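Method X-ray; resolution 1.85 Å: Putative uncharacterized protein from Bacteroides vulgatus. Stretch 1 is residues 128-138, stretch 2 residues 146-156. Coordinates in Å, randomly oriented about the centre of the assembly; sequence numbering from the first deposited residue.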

ATOM      1  N   ILE A 128      -3.288   8.338  -1.847  1.00 15.14           N
ATOM      2  CA  ILE A 128      -3.753   9.500  -1.074  1.00 13.23           C
ATOM      3  C   ILE A 128      -5.260   9.431  -0.786  1.00 13.18           C
ATOM      4  O   ILE A 128      -5.668   9.630   0.352  1.00 13.20           O
ATOM      5  CB  ILE A 128      -3.374  10.837  -1.792  1.00 13.77           C
ATOM      6  CG1 ILE A 128      -1.851  10.888  -2.053  1.00 16.44           C
ATOM      7  CG2 ILE A 128      -3.858  12.052  -0.994  1.00 12.56           C
ATOM      8  CD1 ILE A 128      -0.972  10.723  -0.786  1.00  9.86           C
ATOM      9  N   THR A 129      -6.090   9.148  -1.792  1.00 13.51           N
ATOM     10  CA  THR A 129      -7.511   8.995  -1.512  1.00 14.38           C
ATOM     11  C   THR A 129      -7.726   7.832  -0.571  1.00 11.96           C
ATOM     12  O   THR A 129      -8.603   7.904   0.275  1.00 12.73           O
ATOM     13  CB  THR A 129      -8.439   8.857  -2.766  1.00 11.65           C
ATOM     14  OG1 THR A 129      -9.804   8.726  -2.312  1.00 12.17           O
ATOM     15  CG2 THR A 129      -8.076   7.646  -3.599  1.00 14.02           C
ATOM     16  N   ASP A 130      -6.943   6.773  -0.696  1.00 12.71           N
ATOM     17  CA  ASP A 130      -7.126   5.624   0.214  1.00 13.72           C
ATOM     18  C   ASP A 130      -6.745   5.958   1.681  1.00 13.47           C
ATOM     19  O   ASP A 130      -7.151   5.255   2.616  1.00 11.71           O
ATOM     20  CB  ASP A 130      -6.347   4.396  -0.285  1.00 11.67           C
ATOM     21  CG  ASP A 130      -6.939   3.781  -1.540  1.00 13.34           C
ATOM     22  OD1 ASP A 130      -8.069   4.171  -1.972  1.00 12.50           O
ATOM     23  OD2 ASP A 130      -6.246   2.914  -2.118  1.00 16.20           O
ATOM     24  N   THR A 131      -5.958   7.022   1.861  1.00 12.58           N
ATOM     25  CA  THR A 131      -5.597   7.509   3.183  1.00 12.20           C
ATOM     26  C   THR A 131      -6.690   8.421   3.782  1.00 13.51           C
ATOM     27  O   THR A 131      -7.095   8.220   4.906  1.00 13.25           O
ATOM     28  CB  THR A 131      -4.249   8.256   3.117  1.00 11.99           C
ATOM     29  OG1 THR A 131      -3.235   7.355   2.657  1.00 11.45           O
ATOM     30  CG2 THR A 131      -3.857   8.814   4.481  1.00 10.72           C
ATOM     31  N   TYR A 132      -7.184   9.389   3.003  1.00 13.16           N
ATOM     32  CA  TYR A 132      -8.007  10.487   3.521  1.00 12.17           C
ATOM     33  C   TYR A 132      -9.462  10.448   3.077  1.00 11.84           C
ATOM     34  O   TYR A 132     -10.319  11.037   3.727  1.00 13.17           O
ATOM     35  CB  TYR A 132      -7.402  11.847   3.089  1.00 14.37           C
ATOM     36  CG  TYR A 132      -5.970  12.053   3.545  1.00 11.23           C
ATOM     37  CD1 TYR A 132      -5.687  12.412   4.864  1.00 12.51           C
ATOM     38  CD2 TYR A 132      -4.901  11.882   2.669  1.00 13.84           C
ATOM     39  CE1 TYR A 132      -4.367  12.584   5.311  1.00 14.46           C
ATOM     40  CE2 TYR A 132      -3.585  12.035   3.101  1.00 10.08           C
ATOM     41  CZ  TYR A 132      -3.326  12.416   4.414  1.00 13.27           C
ATOM     42  OH  TYR A 132      -2.039  12.572   4.847  1.00 12.40           O
ATOM     43  N   GLY A 133      -9.733   9.819   1.946  1.00 12.59           N
ATOM     44  CA  GLY A 133     -11.029   9.898   1.305  1.00 13.23           C
ATOM     45  C   GLY A 133     -11.061  10.899   0.171  1.00 12.12           C
ATOM     46  O   GLY A 133     -10.361  10.751  -0.827  1.00 14.69           O
ATOM     47  N   PRO A 134     -11.870  11.949   0.317  1.00 12.46           N
ATOM     48  CA  PRO A 134     -11.891  12.978  -0.706  1.00 13.78           C
ATOM     49  C   PRO A 134     -10.500  13.582  -0.962  1.00 12.88           C
ATOM     50  O   PRO A 134      -9.696  13.762  -0.036  1.00 13.97           O
ATOM     51  CB  PRO A 134     -12.852  14.025  -0.133  1.00 12.95           C
ATOM     52  CG  PRO A 134     -13.783  13.219   0.775  1.00 12.06           C
ATOM     53  CD  PRO A 134     -12.937  12.112   1.325  1.00 14.64           C
ATOM     54  N   ILE A 135     -10.223  13.890  -2.218  1.00 14.37           N
ATOM     55  CA  ILE A 135      -8.957  14.540  -2.563  1.00 13.84           C
ATOM     56  C   ILE A 135      -9.186  15.558  -3.660  1.00 13.98           C
ATOM     57  O   ILE A 135     -10.277  15.644  -4.233  1.00 14.08           O
ATOM     58  CB  ILE A 135      -7.891  13.515  -3.025  1.00 13.65           C
ATOM     59  CG1 ILE A 135      -8.316  12.779  -4.308  1.00 13.76           C
ATOM     60  CG2 ILE A 135      -7.560  12.488  -1.874  1.00 11.99           C
ATOM     61  CD1 ILE A 135      -7.138  11.978  -5.018  1.00 15.35           C
ATOM     62  N   VAL A 136      -8.148  16.328  -3.964  1.00 13.29           N
ATOM     63  CA  VAL A 136      -8.132  17.151  -5.153  1.00 12.87           C
ATOM     64  C   VAL A 136      -7.457  16.346  -6.269  1.00 14.70           C
ATOM     65  O   VAL A 136      -6.275  15.954  -6.141  1.00 16.58           O
ATOM     66  CB  VAL A 136      -7.391  18.496  -4.924  1.00 15.99           C
ATOM     67  CG1 VAL A 136      -7.325  19.286  -6.224  1.00 15.71           C
ATOM     68  CG2 VAL A 136      -8.090  19.326  -3.847  1.00 16.07           C
ATOM     69  N   TYR A 137      -8.193  16.081  -7.352  1.00 14.76           N
ATOM     70  CA  TYR A 137      -7.655  15.280  -8.450  1.00 15.23           C
ATOM     71  C   TYR A 137      -8.195  15.713  -9.794  1.00 16.98           C
ATOM     72  O   TYR A 137      -7.494  16.425 -10.544  1.00 16.89           O
ATOM     73  CB  TYR A 137      -7.881  13.782  -8.196  1.00 15.68           C
ATOM     74  CG  TYR A 137      -7.167  12.897  -9.175  1.00 14.56           C
ATOM     75  CD1 TYR A 137      -5.812  12.636  -9.034  1.00 14.55           C
ATOM     76  CD2 TYR A 137      -7.835  12.328 -10.250  1.00 18.09           C
ATOM     77  CE1 TYR A 137      -5.124  11.863  -9.972  1.00 14.18           C
ATOM     78  CE2 TYR A 137      -7.161  11.525 -11.177  1.00 16.33           C
ATOM     79  CZ  TYR A 137      -5.804  11.297 -11.022  1.00 14.49           C
ATOM     80  OH  TYR A 137      -5.121  10.509 -11.907  1.00 14.82           O
ATOM     81  N   SER A 138      -9.438  15.343 -10.115  1.00 18.26           N
ATOM     82  CA  SER A 138      -9.952  15.610 -11.476  1.00 18.12           C
ATOM     83  C   SER A 138     -10.035  17.102 -11.763  1.00 21.28           C
ATOM     84  O   SER A 138      -9.962  17.527 -12.925  1.00 21.03           O
ATOM     85  CB  SER A 138     -11.318  14.933 -11.707  1.00 20.59           C
ATOM     86  OG  SER A 138     -12.345  15.639 -11.044  1.00 17.35           O
ATOM     87  N   ASN A 146     -15.400  24.551  -6.593  1.00 25.88           N
ATOM     88  CA  ASN A 146     -15.132  23.454  -5.648  1.00 23.50           C
ATOM     89  C   ASN A 146     -14.079  22.529  -6.264  1.00 21.85           C
ATOM     90  O   ASN A 146     -14.306  21.904  -7.301  1.00 20.08           O
ATOM     91  CB  ASN A 146     -16.438  22.699  -5.315  1.00 22.79           C
ATOM     92  CG  ASN A 146     -16.247  21.635  -4.240  1.00 22.81           C
ATOM     93  OD1 ASN A 146     -15.129  21.163  -3.992  1.00 20.34           O
ATOM     94  ND2 ASN A 146     -17.337  21.261  -3.585  1.00 17.18           N
ATOM     95  N   SER A 147     -12.907  22.483  -5.628  1.00 20.02           N
ATOM     96  CA  SER A 147     -11.746  21.746  -6.131  1.00 20.62           C
ATOM     97  C   SER A 147     -11.758  20.246  -5.799  1.00 19.76           C
ATOM     98  O   SER A 147     -10.887  19.484  -6.252  1.00 17.44           O
ATOM     99  CB  SER A 147     -10.497  22.368  -5.501  1.00 24.64           C
ATOM    100  OG  SER A 147     -10.648  22.426  -4.061  1.00 30.76           O
ATOM    101  N   VAL A 148     -12.732  19.820  -5.005  1.00 16.91           N
ATOM    102  CA  VAL A 148     -12.691  18.508  -4.367  1.00 16.83           C
ATOM    103  C   VAL A 148     -13.422  17.431  -5.173  1.00 17.89           C
ATOM    104  O   VAL A 148     -14.545  17.643  -5.653  1.00 14.99           O
ATOM    105  CB  VAL A 148     -13.304  18.594  -2.942  1.00 17.87           C
ATOM    106  CG1 VAL A 148     -13.479  17.192  -2.309  1.00 13.72           C
ATOM    107  CG2 VAL A 148     -12.416  19.459  -2.060  1.00 12.78           C
ATOM    108  N   ASP A 149     -12.779  16.277  -5.312  1.00 15.36           N
ATOM    109  CA  ASP A 149     -13.464  15.054  -5.749  1.00 15.10           C
ATOM    110  C   ASP A 149     -13.890  14.242  -4.529  1.00 14.01           C
ATOM    111  O   ASP A 149     -13.072  13.991  -3.654  1.00 13.25           O
ATOM    112  CB  ASP A 149     -12.527  14.112  -6.515  1.00 15.15           C
ATOM    113  CG  ASP A 149     -12.135  14.592  -7.861  1.00 20.62           C
ATOM    114  OD1 ASP A 149     -12.706  15.578  -8.374  1.00 17.23           O
ATOM    115  OD2 ASP A 149     -11.219  13.934  -8.436  1.00 16.50           O
ATOM    116  N   THR A 150     -15.125  13.743  -4.508  1.00 14.23           N
ATOM    117  CA  THR A 150     -15.466  12.633  -3.594  1.00 12.80           C
ATOM    118  C   THR A 150     -14.564  11.443  -3.955  1.00 12.49           C
ATOM    119  O   THR A 150     -13.995  11.397  -5.060  1.00 12.36           O
ATOM    120  CB  THR A 150     -16.940  12.196  -3.714  1.00 14.88           C
ATOM    121  OG1 THR A 150     -17.128  11.594  -4.989  1.00 13.86           O
ATOM    122  CG2 THR A 150     -17.921  13.410  -3.560  1.00 13.07           C
ATOM    123  N   GLN A 151     -14.387  10.496  -3.040  1.00 12.94           N
ATOM    124  CA  GLN A 151     -13.584   9.324  -3.364  1.00 14.46           C
ATOM    125  C   GLN A 151     -14.123   8.586  -4.590  1.00 15.22           C
ATOM    126  O   GLN A 151     -13.339   8.098  -5.404  1.00 14.00           O
ATOM    127  CB  GLN A 151     -13.483   8.367  -2.179  1.00 12.07           C
ATOM    128  CG  GLN A 151     -12.590   7.154  -2.435  1.00 11.70           C
ATOM    129  CD  GLN A 151     -12.317   6.371  -1.161  1.00 15.35           C
ATOM    130  OE1 GLN A 151     -13.185   5.619  -0.701  1.00 13.87           O
ATOM    131  NE2 GLN A 151     -11.089   6.509  -0.598  1.00 10.18           N
ATOM    132  N   GLU A 152     -15.444   8.489  -4.705  1.00 14.70           N
ATOM    133  CA  GLU A 152     -16.063   7.835  -5.864  1.00 14.61           C
ATOM    134  C   GLU A 152     -15.640   8.531  -7.162  1.00 14.72           C
ATOM    135  O   GLU A 152     -15.294   7.887  -8.135  1.00 14.73           O
ATOM    136  CB  GLU A 152     -17.584   7.851  -5.738  1.00 17.70           C
ATOM    137  CG  GLU A 152     -18.316   7.182  -6.914  1.00 17.00           C
ATOM    138  CD  GLU A 152     -19.815   7.091  -6.692  1.00 28.61           C
ATOM    139  OE1 GLU A 152     -20.341   7.773  -5.802  1.00 25.99           O
ATOM    140  OE2 GLU A 152     -20.460   6.322  -7.410  1.00 26.45           O
ATOM    141  N   GLU A 153     -15.674   9.854  -7.156  1.00 13.30           N
ATOM    142  CA  GLU A 153     -15.285  10.633  -8.321  1.00 13.59           C
ATOM    143  C   GLU A 153     -13.801  10.467  -8.628  1.00 13.72           C
ATOM    144  O   GLU A 153     -13.415  10.435  -9.810  1.00 14.19           O
ATOM    145  CB  GLU A 153     -15.610  12.109  -8.116  1.00 16.38           C
ATOM    146  CG  GLU A 153     -17.111  12.379  -8.238  1.00 19.58           C
ATOM    147  CD  GLU A 153     -17.566  13.702  -7.573  1.00 27.99           C
ATOM    148  OE1 GLU A 153     -16.789  14.422  -6.902  1.00 18.34           O
ATOM    149  OE2 GLU A 153     -18.750  14.012  -7.714  1.00 25.29           O
ATOM    150  N   ALA A 154     -12.973  10.419  -7.585  1.00 14.39           N
ATOM    151  CA  ALA A 154     -11.520  10.195  -7.781  1.00 13.40           C
ATOM    152  C   ALA A 154     -11.283   8.832  -8.417  1.00 13.40           C
ATOM    153  O   ALA A 154     -10.503   8.716  -9.368  1.00 13.99           O
ATOM    154  CB  ALA A 154     -10.751  10.326  -6.455  1.00 10.75           C
ATOM    155  N   TYR A 155     -11.931   7.787  -7.881  1.00 11.52           N
ATOM    156  CA  TYR A 155     -11.822   6.431  -8.479  1.00 11.54           C
ATOM    157  C   TYR A 155     -12.256   6.397  -9.948  1.00 13.01           C
ATOM    158  O   TYR A 155     -11.572   5.839 -10.813  1.00 12.98           O
ATOM    159  CB  TYR A 155     -12.567   5.382  -7.625  1.00 11.28           C
ATOM    160  CG  TYR A 155     -11.592   4.726  -6.655  1.00 12.73           C
ATOM    161  CD1 TYR A 155     -11.158   5.385  -5.510  1.00 12.75           C
ATOM    162  CD2 TYR A 155     -11.073   3.468  -6.907  1.00 13.39           C
ATOM    163  CE1 TYR A 155     -10.226   4.804  -4.631  1.00 15.56           C
ATOM    164  CE2 TYR A 155     -10.161   2.873  -6.020  1.00 11.29           C
ATOM    165  CZ  TYR A 155      -9.723   3.551  -4.906  1.00 13.41           C
ATOM    166  OH  TYR A 155      -8.796   2.955  -4.071  1.00 12.29           O
ATOM    167  N   LYS A 156     -13.380   7.032 -10.250  1.00 14.62           N
ATOM    168  CA  LYS A 156     -13.830   7.082 -11.625  1.00 14.97           C
ATOM    169  C   LYS A 156     -12.786   7.815 -12.478  1.00 15.15           C
ATOM    170  O   LYS A 156     -12.497   7.396 -13.588  1.00 12.13           O
ATOM    171  CB  LYS A 156     -15.222   7.714 -11.719  1.00 15.69           C
ATOM    172  CG  LYS A 156     -16.294   6.734 -11.200  1.00 30.28           C
ATOM    173  CD  LYS A 156     -17.730   7.244 -11.315  1.00 41.53           C
ATOM    174  CE  LYS A 156     -18.707   6.174 -10.795  1.00 47.35           C
ATOM    175  NZ  LYS A 156     -20.128   6.628 -10.828  1.00 52.02           N
TER
HETATM  176  O   HOH W   1     -10.699  17.401  -7.875  1.00 14.92           O

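The backbones of the two stretches meet at a single antiparallel bridge between I135 and D149. I135 N donates to D149 O (3.2 Å) and D149 N donates to I135 O (2.8 Å), a reciprocal pair that closes the ring expected of a hydrogen-bonded antiparallel pair. Beside it, P134 CA lies 3.3 Å from D149 O, a CA-H...O contact on the same carbonyl that receives I135 N.

The D149 side chain extends the pairing. Its CA-to-CB bond points sideways, but the carboxylate comes nearer to stretch 1 and engages S138 with both oxygens: S138 N donates to D149 OD2 (2.8 Å, nearly linear at 171°), and S138 OG donates to D149 OD1 (2.7 Å). D149 OD2 also sits at the edge of the Y137 ring, near its plane. Where the backbones no longer bond directly, water 1 joins them, accepting from Y137 N (2.9 Å) and donating to S147 O (2.6 Å) and, weakly, to D149 OD1 (2.8 Å).

At the other end of the contact, two nearly antiparallel helices (166°) have axes no closer than 10.6 Å, and long polar side chains span the gap. Y155 OH donates to D130 OD1 at a short 2.5 Å, although the CA-to-CB bond of Y155 points away. Q151 NE2 donates to T129 OG1 (3.1 Å), which in turn donates to G133 O (2.6 Å), so this hydroxyl links the incoming helix to the turn leaving its own. That turn has positive phi at G133, where a CB would be jammed against the preceding carbonyl oxygen.

Apolar contacts are few: P134 CB packs against V148 CG1 (3.9 Å), and I135 CG1 reaches A154 CB (4.1 Å). Within stretch 2, T150 OG1 caps the helix by accepting from E153 N (3.1 Å), while T150 N donates to E153 OE1 (3.0 Å).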